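Local coordinates for protein Cys-Gly metallodipeptidase DUG1 (Saccharomyces cerevisiae, PDB 4G1P) that hydrolyses the dipeptide Cys-Gly as a metal-dependent homodimeric dipeptidase and serves as the catalytic component of the glutathione-degrading complex, at residues K94-V99 / P160-T165; S56-I61 / S86-D91; Q222-G227 / K378-L383; E226-D231 / I337-F342. One frame throughout, in Å; residues are numbered along the deposited sequence.

Contact 1: residues K94-V99 / P160-T165; sequences KKTVLV and PVNLVT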
loop_
_atom_site.group_PDB
_atom_site.type_symbol
_atom_site.label_atom_id
_atom_site.label_comp_id
_atom_site.label_asym_id
_atom_site.label_seq_id
_atom_site.Cartn_x
_atom_site.Cartn_y
_atom_site.Cartn_z
ATOM N N LYS A 94 -51.866 5.014 -12.539
ATOM C CA LYS A 94 -50.795 5.890 -12.107
ATOM C C LYS A 94 -49.529 5.632 -12.904
ATOM O O LYS A 94 -49.325 4.535 -13.427
ATOM C CB LYS A 94 -50.534 5.725 -10.613
ATOM C CG LYS A 94 -51.670 6.222 -9.734
ATOM C CD LYS A 94 -51.170 6.509 -8.324
ATOM C CE LYS A 94 -52.258 7.068 -7.430
ATOM N NZ LYS A 94 -52.942 5.981 -6.703
ATOM N N LYS A 95 -48.681 6.647 -13.017
ATOM C CA LYS A 95 -47.371 6.443 -13.610
ATOM C C LYS A 95 -46.485 5.573 -12.698
ATOM O O LYS A 95 -46.666 5.518 -11.477
ATOM C CB LYS A 95 -46.705 7.785 -13.897
ATOM C CG LYS A 95 -47.448 8.615 -14.909
ATOM C CD LYS A 95 -46.915 10.040 -14.939
ATOM C CE LYS A 95 -47.716 10.933 -15.888
ATOM N NZ LYS A 95 -47.214 12.340 -15.923
ATOM N N THR A 96 -45.531 4.882 -13.296
ATOM C CA THR A 96 -44.603 4.084 -12.514
ATOM C C THR A 96 -43.194 4.673 -12.527
ATOM O O THR A 96 -42.588 4.806 -13.584
ATOM C CB THR A 96 -44.564 2.656 -13.025
ATOM O OG1 THR A 96 -45.849 2.063 -12.824
ATOM C CG2 THR A 96 -43.520 1.858 -12.275
ATOM N N VAL A 97 -42.683 5.047 -11.363
ATOM C CA VAL A 97 -41.309 5.533 -11.286
ATOM C C VAL A 97 -40.379 4.492 -10.666
ATOM O O VAL A 97 -40.634 3.978 -9.579
ATOM C CB VAL A 97 -41.195 6.837 -10.485
ATOM C CG1 VAL A 97 -39.756 7.312 -10.469
ATOM C CG2 VAL A 97 -42.082 7.896 -11.087
ATOM N N LEU A 98 -39.309 4.171 -11.382
ATOM C CA LEU A 98 -38.283 3.287 -10.850
ATOM C C LEU A 98 -37.206 4.141 -10.202
ATOM O O LEU A 98 -36.671 5.074 -10.833
ATOM C CB LEU A 98 -37.685 2.421 -11.959
ATOM C CG LEU A 98 -36.457 1.572 -11.612
ATOM C CD1 LEU A 98 -36.723 0.780 -10.372
ATOM C CD2 LEU A 98 -36.130 0.619 -12.729
ATOM N N VAL A 99 -36.909 3.845 -8.937
ATOM C CA VAL A 99 -35.781 4.490 -8.273
ATOM C C VAL A 99 -34.657 3.503 -8.029
ATOM O O VAL A 99 -34.881 2.374 -7.588
ATOM C CB VAL A 99 -36.173 5.205 -6.953
ATOM C CG1 VAL A 99 -37.114 6.355 -7.243
ATOM C CG2 VAL A 99 -36.792 4.232 -5.954
ATOM N N PRO A 160 -48.544 9.407 -5.000
ATOM C CA PRO A 160 -48.897 9.855 -6.348
ATOM C C PRO A 160 -48.491 8.921 -7.487
ATOM O O PRO A 160 -48.986 9.105 -8.600
ATOM C CB PRO A 160 -48.168 11.194 -6.467
ATOM C CG PRO A 160 -47.016 11.072 -5.538
ATOM C CD PRO A 160 -47.481 10.227 -4.397
ATOM N N VAL A 161 -47.607 7.954 -7.249
ATOM C CA VAL A 161 -47.194 7.065 -8.333
ATOM C C VAL A 161 -47.062 5.629 -7.854
ATOM O O VAL A 161 -47.220 5.358 -6.684
ATOM C CB VAL A 161 -45.836 7.486 -8.973
ATOM C CG1 VAL A 161 -45.849 8.946 -9.445
ATOM C CG2 VAL A 161 -44.681 7.221 -8.005
ATOM N N ASN A 162 -46.785 4.710 -8.771
ATOM C CA ASN A 162 -46.358 3.379 -8.385
ATOM C C ASN A 162 -44.840 3.372 -8.321
ATOM O O ASN A 162 -44.178 3.620 -9.324
ATOM C CB ASN A 162 -46.835 2.337 -9.385
ATOM C CG ASN A 162 -48.344 2.345 -9.560
ATOM O OD1 ASN A 162 -49.101 2.138 -8.612
ATOM N ND2 ASN A 162 -48.785 2.592 -10.778
ATOM N N LEU A 163 -44.292 3.107 -7.139
ATOM C CA LEU A 163 -42.860 3.112 -6.966
ATOM C C LEU A 163 -42.296 1.727 -7.222
ATOM O O LEU A 163 -42.896 0.729 -6.855
ATOM C CB LEU A 163 -42.488 3.580 -5.566
ATOM C CG LEU A 163 -41.047 4.072 -5.531
ATOM C CD1 LEU A 163 -40.916 5.333 -6.393
ATOM C CD2 LEU A 163 -40.589 4.320 -4.099
ATOM N N VAL A 164 -41.149 1.674 -7.880
ATOM C CA VAL A 164 -40.471 0.419 -8.147
ATOM C C VAL A 164 -39.026 0.649 -7.793
ATOM O O VAL A 164 -38.478 1.718 -8.062
ATOM C CB VAL A 164 -40.594 -0.006 -9.616
ATOM C CG1 VAL A 164 -39.735 -1.223 -9.907
ATOM C CG2 VAL A 164 -42.028 -0.308 -9.934
ATOM N N THR A 165 -38.413 -0.346 -7.171
ATOM C CA THR A 165 -37.118 -0.156 -6.567
ATOM C C THR A 165 -36.106 -1.054 -7.218
ATOM O O THR A 165 -36.426 -2.155 -7.625
ATOM C CB THR A 165 -37.191 -0.422 -5.052
ATOM O OG1 THR A 165 -36.461 0.583 -4.374
ATOM C CG2 THR A 165 -36.586 -1.724 -4.678
HETATM O O HOH W 1 -49.329 8.608 -11.156
#
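Lys94 lays its aliphatic chain across the start of 160-165, its CD 3.4 Å from Pro160 O. Its CB also touches the ND2 of Asn162, an amide nitrogen that is hydrogen-bonded to Asp91 O. The ammonium goes past both segments to salt bridges with Glu158 and Asp91. Lys95 joins the other chain through its backbone: its N donates to a water that in turn donates to Pro160 O, and its O accepts Asn162 N at 2.8 Å, a nearly straight bond (167°). Its side chain leads away; NZ donates to Ser478 O and Tyr475 O and makes a cation-pi contact with the Tyr475 ring. At Thr96 the two branches divide the work: OG1, anti to the carbonyl carbon (chi1 -64°), rests near Asn162 CB, while CG2 falls anti to the backbone N and meets Val164 CG2 at 3.5 Å. Val97 uses both backbone groups, its N donating to Asn162 O and its O accepting Val164 N, and on the opposite sheet face its CG2 touches Val161 CG2 at 4.1 Å. Leu98 returns to the Thr96 face, where its CD1 packs on Val164 CG1 at 3.6 Å. Val99 N then donates to Val164 O at 2.8 Å, and its CG1 meets Leu163 CD1, the two side chains crossing at about a right angle. Helix 135-154 backs this second face through Trp145 and Val149. Neighbouring parallel strands joined through a helix that packs on their sheet form a beta-alpha-beta crossover of the M20 catalytic domain, whose first strand ends at His102, a probable zinc ligand.

Contact 2: residues S56-I61 / S86-D91; sequences SGFHDI and SRFGSD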
loop_
_atom_site.group_PDB
_atom_site.type_symbol
_atom_site.label_atom_id
_atom_site.label_comp_id
_atom_site.label_asym_id
_atom_site.label_seq_id
_atom_site.Cartn_x
_atom_site.Cartn_y
_atom_site.Cartn_z
ATOM N N SER A 56 -42.611 -0.944 5.767
ATOM C CA SER A 56 -43.369 0.051 5.033
ATOM C C SER A 56 -44.308 -0.723 4.095
ATOM O O SER A 56 -44.430 -1.934 4.198
ATOM C CB SER A 56 -42.432 0.994 4.271
ATOM O OG SER A 56 -41.584 1.717 5.158
ATOM N N GLY A 57 -44.990 -0.079 3.177
ATOM C CA GLY A 57 -45.978 -0.863 2.453
ATOM C C GLY A 57 -45.533 -1.743 1.289
ATOM O O GLY A 57 -46.387 -2.288 0.588
ATOM N N PHE A 58 -44.230 -1.901 1.067
ATOM C CA PHE A 58 -43.767 -2.480 -0.202
ATOM C C PHE A 58 -44.156 -3.942 -0.411
ATOM O O PHE A 58 -44.312 -4.693 0.550
ATOM C CB PHE A 58 -42.255 -2.318 -0.366
ATOM C CG PHE A 58 -41.817 -0.895 -0.576
ATOM C CD1 PHE A 58 -41.787 0.002 0.482
ATOM C CD2 PHE A 58 -41.426 -0.455 -1.826
ATOM C CE1 PHE A 58 -41.381 1.301 0.287
ATOM C CE2 PHE A 58 -41.032 0.835 -2.019
ATOM C CZ PHE A 58 -41.006 1.715 -0.964
ATOM N N HIS A 59 -44.303 -4.339 -1.674
ATOM C CA HIS A 59 -44.637 -5.725 -2.011
ATOM C C HIS A 59 -43.842 -6.225 -3.217
ATOM O O HIS A 59 -43.114 -5.461 -3.859
ATOM C CB HIS A 59 -46.129 -5.856 -2.315
ATOM C CG HIS A 59 -46.541 -5.162 -3.570
ATOM N ND1 HIS A 59 -46.872 -3.823 -3.603
ATOM C CD2 HIS A 59 -46.639 -5.607 -4.846
ATOM C CE1 HIS A 59 -47.181 -3.478 -4.841
ATOM N NE2 HIS A 59 -47.046 -4.542 -5.614
ATOM N N ASP A 60 -44.019 -7.504 -3.536
ATOM C CA ASP A 60 -43.328 -8.136 -4.657
ATOM C C ASP A 60 -41.816 -8.005 -4.469
ATOM O O ASP A 60 -41.075 -7.764 -5.420
ATOM C CB ASP A 60 -43.785 -7.528 -5.994
ATOM C CG ASP A 60 -43.424 -8.395 -7.198
ATOM O OD1 ASP A 60 -43.121 -9.587 -7.009
ATOM O OD2 ASP A 60 -43.454 -7.889 -8.340
ATOM N N ILE A 61 -41.370 -8.162 -3.227
ATOM C CA ILE A 61 -39.971 -7.989 -2.896
ATOM C C ILE A 61 -39.131 -9.147 -3.423
ATOM O O ILE A 61 -39.458 -10.309 -3.216
ATOM C CB ILE A 61 -39.785 -7.829 -1.384
ATOM C CG1 ILE A 61 -40.654 -6.663 -0.895
ATOM C CG2 ILE A 61 -38.310 -7.594 -1.053
ATOM C CD1 ILE A 61 -40.506 -6.324 0.587
ATOM N N SER A 86 -38.429 -4.023 -5.505
ATOM C CA SER A 86 -39.701 -3.955 -4.818
ATOM C C SER A 86 -40.640 -2.955 -5.485
ATOM O O SER A 86 -40.217 -2.123 -6.290
ATOM C CB SER A 86 -39.490 -3.590 -3.355
ATOM O OG SER A 86 -39.107 -2.239 -3.217
ATOM N N ARG A 87 -41.923 -3.055 -5.166
ATOM C CA ARG A 87 -42.902 -2.119 -5.687
ATOM C C ARG A 87 -43.691 -1.577 -4.517
ATOM O O ARG A 87 -43.873 -2.260 -3.500
ATOM C CB ARG A 87 -43.841 -2.785 -6.700
ATOM C CG ARG A 87 -43.328 -4.119 -7.257
ATOM C CD ARG A 87 -44.270 -4.784 -8.284
ATOM N NE ARG A 87 -44.051 -4.227 -9.609
ATOM C CZ ARG A 87 -43.391 -4.837 -10.585
ATOM N NH1 ARG A 87 -42.902 -6.055 -10.422
ATOM N NH2 ARG A 87 -43.238 -4.222 -11.743
ATOM N N PHE A 88 -44.133 -0.334 -4.645
ATOM C CA PHE A 88 -45.098 0.222 -3.709
ATOM C C PHE A 88 -46.256 0.825 -4.492
ATOM O O PHE A 88 -46.095 1.810 -5.211
ATOM C CB PHE A 88 -44.472 1.255 -2.770
ATOM C CG PHE A 88 -45.434 1.797 -1.763
ATOM C CD1 PHE A 88 -46.203 2.919 -2.050
ATOM C CD2 PHE A 88 -45.598 1.171 -0.536
ATOM C CE1 PHE A 88 -47.103 3.412 -1.126
ATOM C CE2 PHE A 88 -46.500 1.660 0.391
ATOM C CZ PHE A 88 -47.252 2.777 0.100
ATOM N N GLY A 89 -47.423 0.210 -4.337
ATOM C CA GLY A 89 -48.601 0.557 -5.105
ATOM C C GLY A 89 -48.702 -0.245 -6.394
ATOM O O GLY A 89 -47.693 -0.650 -6.974
ATOM N N SER A 90 -49.929 -0.488 -6.839
ATOM C CA SER A 90 -50.148 -1.140 -8.124
ATOM C C SER A 90 -51.423 -0.630 -8.760
ATOM O O SER A 90 -52.297 -1.408 -9.141
ATOM C CB SER A 90 -50.149 -2.676 -8.007
ATOM O OG SER A 90 -50.880 -3.135 -6.880
ATOM N N ASP A 91 -51.510 0.691 -8.868
ATOM C CA ASP A 91 -52.635 1.353 -9.511
ATOM C C ASP A 91 -52.346 1.535 -10.993
ATOM O O ASP A 91 -51.441 2.269 -11.369
ATOM C CB ASP A 91 -52.896 2.699 -8.846
ATOM C CG ASP A 91 -54.132 3.390 -9.377
ATOM O OD1 ASP A 91 -54.499 3.190 -10.555
ATOM O OD2 ASP A 91 -54.740 4.163 -8.609
HETATM O O HOH W 2 -47.545 -1.491 -2.144
#
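Arg87 and His59 form an antiparallel hydrogen-bonded pair, by which the loop after helix 39-55 is fastened to strand 83-88 of the mixed sheet of the alpha/beta catalytic domain. His59 N donates to Arg87 O at 2.8 Å, and Arg87 N donates back to His59 O. From here the arginine side chain can be followed outward. Its CB lies over one face of the His59 imidazole, a CH-pi contact with the centroid 4.1 Å away. CG passes between His59 O and Asp60 CB, and CD runs beside the aspartate, close to both its CB and OD2. The chain then bends, with NE turned off the extended line (chi3 84°). At the tip Arg87 NH1 donates to Asp60 OD2 at 2.8 Å in a salt bridge, the carboxylate and guanidinium nearly coplanar. NH2 reaches Tyr189 O, and the same tyrosine makes a cation-pi contact with the arginine. An alanine here would probably leave the Asp60 carboxylate without its cationic mate and Tyr189 O without this donor, although CB would still cover the imidazole. On the inner side the edge of the Phe88 ring is directed at the face of Phe58, the centroids 5.3 Å apart and the planes at 53°. Phe88 CB sits over that same Phe58 ring, 3.5 Å from CE2. Gly57 CA lies in the plane of the Phe88 ring, at its edge. One water bridges the two segments: it donates to Gly57 O, accepts from Gly89 N and lies 2.8 Å from His59 ND1.

Contact 3: residues Q222-G227 / K378-L383; sequences QTIIEG and KCRTEL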
loop_
_atom_site.group_PDB
_atom_site.type_symbol
_atom_site.label_atom_id
_atom_site.label_comp_id
_atom_site.label_asym_id
_atom_site.label_seq_id
_atom_site.Cartn_x
_atom_site.Cartn_y
_atom_site.Cartn_z
ATOM N N GLN A 222 -5.339 -1.268 -14.509
ATOM C CA GLN A 222 -4.158 -1.624 -13.737
ATOM C C GLN A 222 -3.049 -2.041 -14.689
ATOM O O GLN A 222 -3.256 -2.873 -15.578
ATOM C CB GLN A 222 -4.449 -2.724 -12.702
ATOM C CG GLN A 222 -4.884 -4.056 -13.278
ATOM C CD GLN A 222 -5.154 -5.090 -12.204
ATOM O OE1 GLN A 222 -5.094 -4.799 -11.011
ATOM N NE2 GLN A 222 -5.454 -6.309 -12.624
ATOM N N THR A 223 -1.883 -1.429 -14.524
ATOM C CA THR A 223 -0.708 -1.837 -15.287
ATOM C C THR A 223 0.120 -2.797 -14.442
ATOM O O THR A 223 0.546 -2.444 -13.342
ATOM C CB THR A 223 0.150 -0.627 -15.724
ATOM O OG1 THR A 223 -0.529 0.081 -16.761
ATOM C CG2 THR A 223 1.494 -1.081 -16.262
ATOM N N ILE A 224 0.326 -4.011 -14.954
ATOM C CA ILE A 224 1.019 -5.054 -14.199
ATOM C C ILE A 224 2.436 -5.303 -14.710
ATOM O O ILE A 224 2.631 -5.632 -15.873
ATOM C CB ILE A 224 0.247 -6.372 -14.227
ATOM C CG1 ILE A 224 -1.256 -6.106 -14.085
ATOM C CG2 ILE A 224 0.743 -7.285 -13.130
ATOM C CD1 ILE A 224 -2.122 -7.359 -14.191
ATOM N N ILE A 225 3.419 -5.128 -13.831
ATOM C CA ILE A 225 4.815 -5.380 -14.173
ATOM C C ILE A 225 5.411 -6.402 -13.215
ATOM O O ILE A 225 5.369 -6.225 -11.990
ATOM C CB ILE A 225 5.644 -4.103 -14.134
ATOM C CG1 ILE A 225 5.119 -3.102 -15.156
ATOM C CG2 ILE A 225 7.098 -4.405 -14.439
ATOM C CD1 ILE A 225 5.839 -1.769 -15.125
ATOM N N GLU A 226 5.956 -7.474 -13.791
ATOM C CA GLU A 226 6.498 -8.597 -13.038
ATOM C C GLU A 226 7.935 -8.878 -13.459
ATOM O O GLU A 226 8.280 -8.737 -14.636
ATOM C CB GLU A 226 5.644 -9.841 -13.266
ATOM C CG GLU A 226 6.201 -11.080 -12.608
ATOM C CD GLU A 226 5.229 -12.246 -12.628
ATOM O OE1 GLU A 226 4.561 -12.428 -13.671
ATOM O OE2 GLU A 226 5.133 -12.970 -11.602
ATOM N N GLY A 227 8.771 -9.265 -12.493
ATOM C CA GLY A 227 10.180 -9.571 -12.738
ATOM C C GLY A 227 10.642 -10.871 -12.092
ATOM O O GLY A 227 10.447 -11.946 -12.654
ATOM N N LYS A 378 8.351 -8.340 -17.388
ATOM C CA LYS A 378 7.079 -8.570 -18.081
ATOM C C LYS A 378 6.122 -7.414 -17.784
ATOM O O LYS A 378 6.177 -6.824 -16.707
ATOM C CB LYS A 378 6.434 -9.886 -17.632
ATOM C CG LYS A 378 7.280 -11.116 -17.884
ATOM C CD LYS A 378 6.667 -12.393 -17.265
ATOM C CE LYS A 378 7.167 -12.683 -15.826
ATOM N NZ LYS A 378 8.620 -13.086 -15.709
ATOM N N CYS A 379 5.249 -7.088 -18.730
ATOM C CA CYS A 379 4.324 -5.974 -18.539
ATOM C C CYS A 379 3.085 -6.092 -19.398
ATOM O O CYS A 379 3.133 -6.548 -20.545
ATOM C CB CYS A 379 4.997 -4.618 -18.804
ATOM S SG CYS A 379 3.913 -3.157 -18.483
ATOM N N ARG A 380 1.972 -5.660 -18.828
ATOM C CA ARG A 380 0.714 -5.612 -19.539
ATOM C C ARG A 380 -0.282 -4.772 -18.753
ATOM O O ARG A 380 -0.198 -4.667 -17.519
ATOM C CB ARG A 380 0.170 -7.015 -19.763
ATOM C CG ARG A 380 -0.379 -7.665 -18.547
ATOM C CD ARG A 380 -0.794 -9.069 -18.862
ATOM N NE ARG A 380 -1.221 -9.771 -17.661
ATOM C CZ ARG A 380 -2.432 -9.652 -17.126
ATOM N NH1 ARG A 380 -3.330 -8.845 -17.689
ATOM N NH2 ARG A 380 -2.748 -10.332 -16.026
ATOM N N THR A 381 -1.217 -4.163 -19.474
ATOM C CA THR A 381 -2.192 -3.285 -18.867
ATOM C C THR A 381 -3.591 -3.813 -19.115
ATOM O O THR A 381 -3.957 -4.138 -20.243
ATOM C CB THR A 381 -2.030 -1.850 -19.387
ATOM O OG1 THR A 381 -0.833 -1.296 -18.834
ATOM C CG2 THR A 381 -3.204 -0.965 -18.977
ATOM N N GLU A 382 -4.375 -3.925 -18.053
ATOM C CA GLU A 382 -5.705 -4.472 -18.212
ATOM C C GLU A 382 -6.792 -3.617 -17.577
ATOM O O GLU A 382 -6.548 -2.826 -16.663
ATOM C CB GLU A 382 -5.756 -5.913 -17.718
ATOM C CG GLU A 382 -5.957 -6.083 -16.240
ATOM C CD GLU A 382 -5.706 -7.518 -15.810
ATOM O OE1 GLU A 382 -5.200 -8.294 -16.647
ATOM O OE2 GLU A 382 -6.010 -7.870 -14.650
ATOM N N LEU A 383 -7.996 -3.765 -18.105
ATOM C CA LEU A 383 -9.125 -2.993 -17.648
ATOM C C LEU A 383 -9.711 -3.707 -16.440
ATOM O O LEU A 383 -9.892 -4.919 -16.459
ATOM C CB LEU A 383 -10.148 -2.880 -18.786
ATOM C CG LEU A 383 -11.526 -2.268 -18.502
ATOM C CD1 LEU A 383 -11.428 -0.773 -18.366
ATOM C CD2 LEU A 383 -12.518 -2.656 -19.585
#
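Lys378, Ile224 and Gln222 bury the most surface where strands 210-226 and 378-391 run antiparallel in the sheet of the M20 lid domain. Lys378 anchors one end of the ladder: its N donates to Glu226 O at 2.8 Å, and its O accepts Glu226 N. Its side chain lies alongside that of Glu226, pointing the same way, and CE comes 3.4 Å from Glu226 OE1. The bend at chi3 (-92°) turns CE off the extended course, and Lys378 NZ ends 4.6 Å from Glu226 OE1, opposite charges near each other but too far apart for a salt bridge. Ile224 occupies the middle of the same face. Its N donates to Arg380 O at 2.7 Å, while CD1 reaches over one face of the Arg380 guanidinium, toward its rim, though that group is less surely placed, its NH1 being modelled too close to Glu382. The Phe342 ring of strand 340-349 packs against Ile224 as well. Gln222 closes the row beside Glu382, the two side chains pointing the same way. Its NE2 donates to Glu382 OE2 at 2.6 Å, approaching from above the carboxylate plane, with OE2 in the plane of the amide. The opposite face of the pair is turned to helices 244-252 and 355-371. There Ile225 CG1 touches Cys379 SG at 3.5 Å, and the hydroxyls of Thr223 and Thr381 share a hydrogen bond, OG1 to OG1 at 2.5 Å.

Contact 4: residues E226-D231 / I337-F342; sequences EGPSAD and IPAKVF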
loop_
_atom_site.group_PDB
_atom_site.type_symbol
_atom_site.label_atom_id
_atom_site.label_comp_id
_atom_site.label_asym_id
_atom_site.label_seq_id
_atom_site.Cartn_x
_atom_site.Cartn_y
_atom_site.Cartn_z
ATOM N N GLU A 226 5.956 -7.474 -13.791
ATOM C CA GLU A 226 6.498 -8.597 -13.038
ATOM C C GLU A 226 7.935 -8.878 -13.459
ATOM O O GLU A 226 8.280 -8.737 -14.636
ATOM C CB GLU A 226 5.644 -9.841 -13.266
ATOM C CG GLU A 226 6.201 -11.080 -12.608
ATOM C CD GLU A 226 5.229 -12.246 -12.628
ATOM O OE1 GLU A 226 4.561 -12.428 -13.671
ATOM O OE2 GLU A 226 5.133 -12.970 -11.602
ATOM N N GLY A 227 8.771 -9.265 -12.493
ATOM C CA GLY A 227 10.180 -9.571 -12.738
ATOM C C GLY A 227 10.642 -10.871 -12.092
ATOM O O GLY A 227 10.447 -11.946 -12.654
ATOM N N PRO A 228 11.249 -10.782 -10.900
ATOM C CA PRO A 228 11.663 -11.964 -10.135
ATOM C C PRO A 228 10.447 -12.745 -9.665
ATOM O O PRO A 228 9.315 -12.241 -9.747
ATOM C CB PRO A 228 12.351 -11.357 -8.916
ATOM C CG PRO A 228 11.660 -10.048 -8.729
ATOM C CD PRO A 228 11.437 -9.543 -10.129
ATOM N N SER A 229 10.672 -13.952 -9.160
ATOM C CA SER A 229 9.553 -14.797 -8.763
ATOM C C SER A 229 9.089 -14.491 -7.350
ATOM O O SER A 229 8.016 -14.900 -6.940
ATOM C CB SER A 229 9.898 -16.278 -8.921
ATOM O OG SER A 229 11.047 -16.619 -8.177
ATOM N N ALA A 230 9.901 -13.751 -6.613
ATOM C CA ALA A 230 9.524 -13.296 -5.285
ATOM C C ALA A 230 10.285 -12.017 -4.937
ATOM O O ALA A 230 11.235 -11.648 -5.634
ATOM C CB ALA A 230 9.784 -14.369 -4.271
ATOM N N ASP A 231 9.854 -11.328 -3.885
ATOM C CA ASP A 231 10.489 -10.076 -3.502
ATOM C C ASP A 231 11.979 -10.310 -3.274
ATOM O O ASP A 231 12.400 -11.413 -2.926
ATOM C CB ASP A 231 9.827 -9.470 -2.260
ATOM C CG ASP A 231 8.464 -8.819 -2.559
ATOM O OD1 ASP A 231 8.068 -8.734 -3.741
ATOM O OD2 ASP A 231 7.785 -8.382 -1.600
ATOM N N ILE A 337 12.882 -5.164 -3.096
ATOM C CA ILE A 337 12.556 -4.997 -4.497
ATOM C C ILE A 337 11.301 -5.817 -4.762
ATOM O O ILE A 337 11.358 -7.044 -4.816
ATOM C CB ILE A 337 13.719 -5.487 -5.376
ATOM C CG1 ILE A 337 14.943 -4.592 -5.179
ATOM C CG2 ILE A 337 13.334 -5.514 -6.830
ATOM C CD1 ILE A 337 16.137 -4.990 -6.016
ATOM N N PRO A 338 10.146 -5.143 -4.901
ATOM C CA PRO A 338 8.890 -5.877 -5.142
ATOM C C PRO A 338 8.946 -6.688 -6.423
ATOM O O PRO A 338 9.524 -6.228 -7.402
ATOM C CB PRO A 338 7.844 -4.762 -5.241
ATOM C CG PRO A 338 8.453 -3.614 -4.417
ATOM C CD PRO A 338 9.926 -3.695 -4.690
ATOM N N ALA A 339 8.354 -7.881 -6.407
ATOM C CA ALA A 339 8.430 -8.820 -7.530
ATOM C C ALA A 339 7.391 -8.539 -8.597
ATOM O O ALA A 339 7.678 -8.627 -9.796
ATOM C CB ALA A 339 8.290 -10.241 -7.039
ATOM N N LYS A 340 6.187 -8.193 -8.152
ATOM C CA LYS A 340 5.060 -7.988 -9.054
ATOM C C LYS A 340 4.146 -6.876 -8.546
ATOM O O LYS A 340 3.481 -7.019 -7.518
ATOM C CB LYS A 340 4.298 -9.300 -9.225
ATOM C CG LYS A 340 3.127 -9.266 -10.198
ATOM C CD LYS A 340 2.530 -10.671 -10.323
ATOM C CE LYS A 340 1.333 -10.692 -11.243
ATOM N NZ LYS A 340 0.885 -12.078 -11.560
ATOM N N VAL A 341 4.127 -5.770 -9.285
ATOM C CA VAL A 341 3.394 -4.571 -8.903
ATOM C C VAL A 341 2.236 -4.214 -9.859
ATOM O O VAL A 341 2.282 -4.502 -11.053
ATOM C CB VAL A 341 4.341 -3.375 -8.822
ATOM C CG1 VAL A 341 5.221 -3.488 -7.610
ATOM C CG2 VAL A 341 5.179 -3.287 -10.069
ATOM N N PHE A 342 1.201 -3.579 -9.325
ATOM C CA PHE A 342 0.037 -3.202 -10.116
ATOM C C PHE A 342 -0.173 -1.713 -9.933
ATOM O O PHE A 342 -0.479 -1.260 -8.825
ATOM C CB PHE A 342 -1.228 -3.929 -9.647
ATOM C CG PHE A 342 -1.091 -5.424 -9.549
ATOM C CD1 PHE A 342 -0.330 -6.015 -8.538
ATOM C CD2 PHE A 342 -1.772 -6.250 -10.430
ATOM C CE1 PHE A 342 -0.221 -7.396 -8.433
ATOM C CE2 PHE A 342 -1.668 -7.640 -10.328
ATOM C CZ PHE A 342 -0.893 -8.208 -9.329
HETATM O O HOH W 3 5.730 -8.045 -5.235
#
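With CG anti to its own carbonyl carbon (chi1 -75°) and OD1 nearly eclipsing CA about the CB-CG bond (chi2 -6°), Asp231 brings that oxygen to Ala339 N, which donates to it at 2.8 Å. A water 2.9 Å from Asp231 OD1 accepts from Lys340 N and can donate to OD1, so the oxygen may also reach the next amide through it. An alanine in place of Asp231 would probably leave Ala339 N without this acceptor and the water free to shift. The methyl of Ala339 is set into the bend of 226-231: its CB lies 3.4 Å from Ala230 C and also touches Pro228 O and Pro228 CG. Gly227 N closes the other end of the bend by donating to Ala339 O at 3.0 Å. Beyond it Glu226 and Lys340 form an antiparallel non-hydrogen-bonded pair. Their side chains cross obliquely, Glu226 OE2 meeting Lys340 CD, with Glu226 OE1 and Lys340 NZ 4.3 Å apart and short of a salt bridge. Asp231 O is bonded to Ser451 OG of the second subunit, and Ala230 packs on the same serine. Ser451 follows His450, a zinc ligand, in that second subunit. The arrangement is thus a turn leaving the end of a lid-domain strand at the dimer interface, consistent with the lid of M20 dimers reaching toward the partner's active site.

How the contacts relate
The four contacts fall into two pairs on opposite sides of the chain's centre. Contacts 1 and 2, centres 9 Å apart, lie in the six-stranded sheet of the catalytic domain, where strand 162-168 stands between 83-88 and 96-102. Contacts 3 and 4, centres 11 Å apart, share Glu226 and Gly227 and meet in the lid sheet, with strand 210-226 between 340-349 and 378-391. Centres of contacts 1 and 3 are 46 Å apart. Along the chain contact 2 closes first, then contact 1, and the lid pair starts only afterwards. The lid is inserted between strands 195-198 and 437-439 of the catalytic-domain sheet, and at contact 4 it also touches the second subunit.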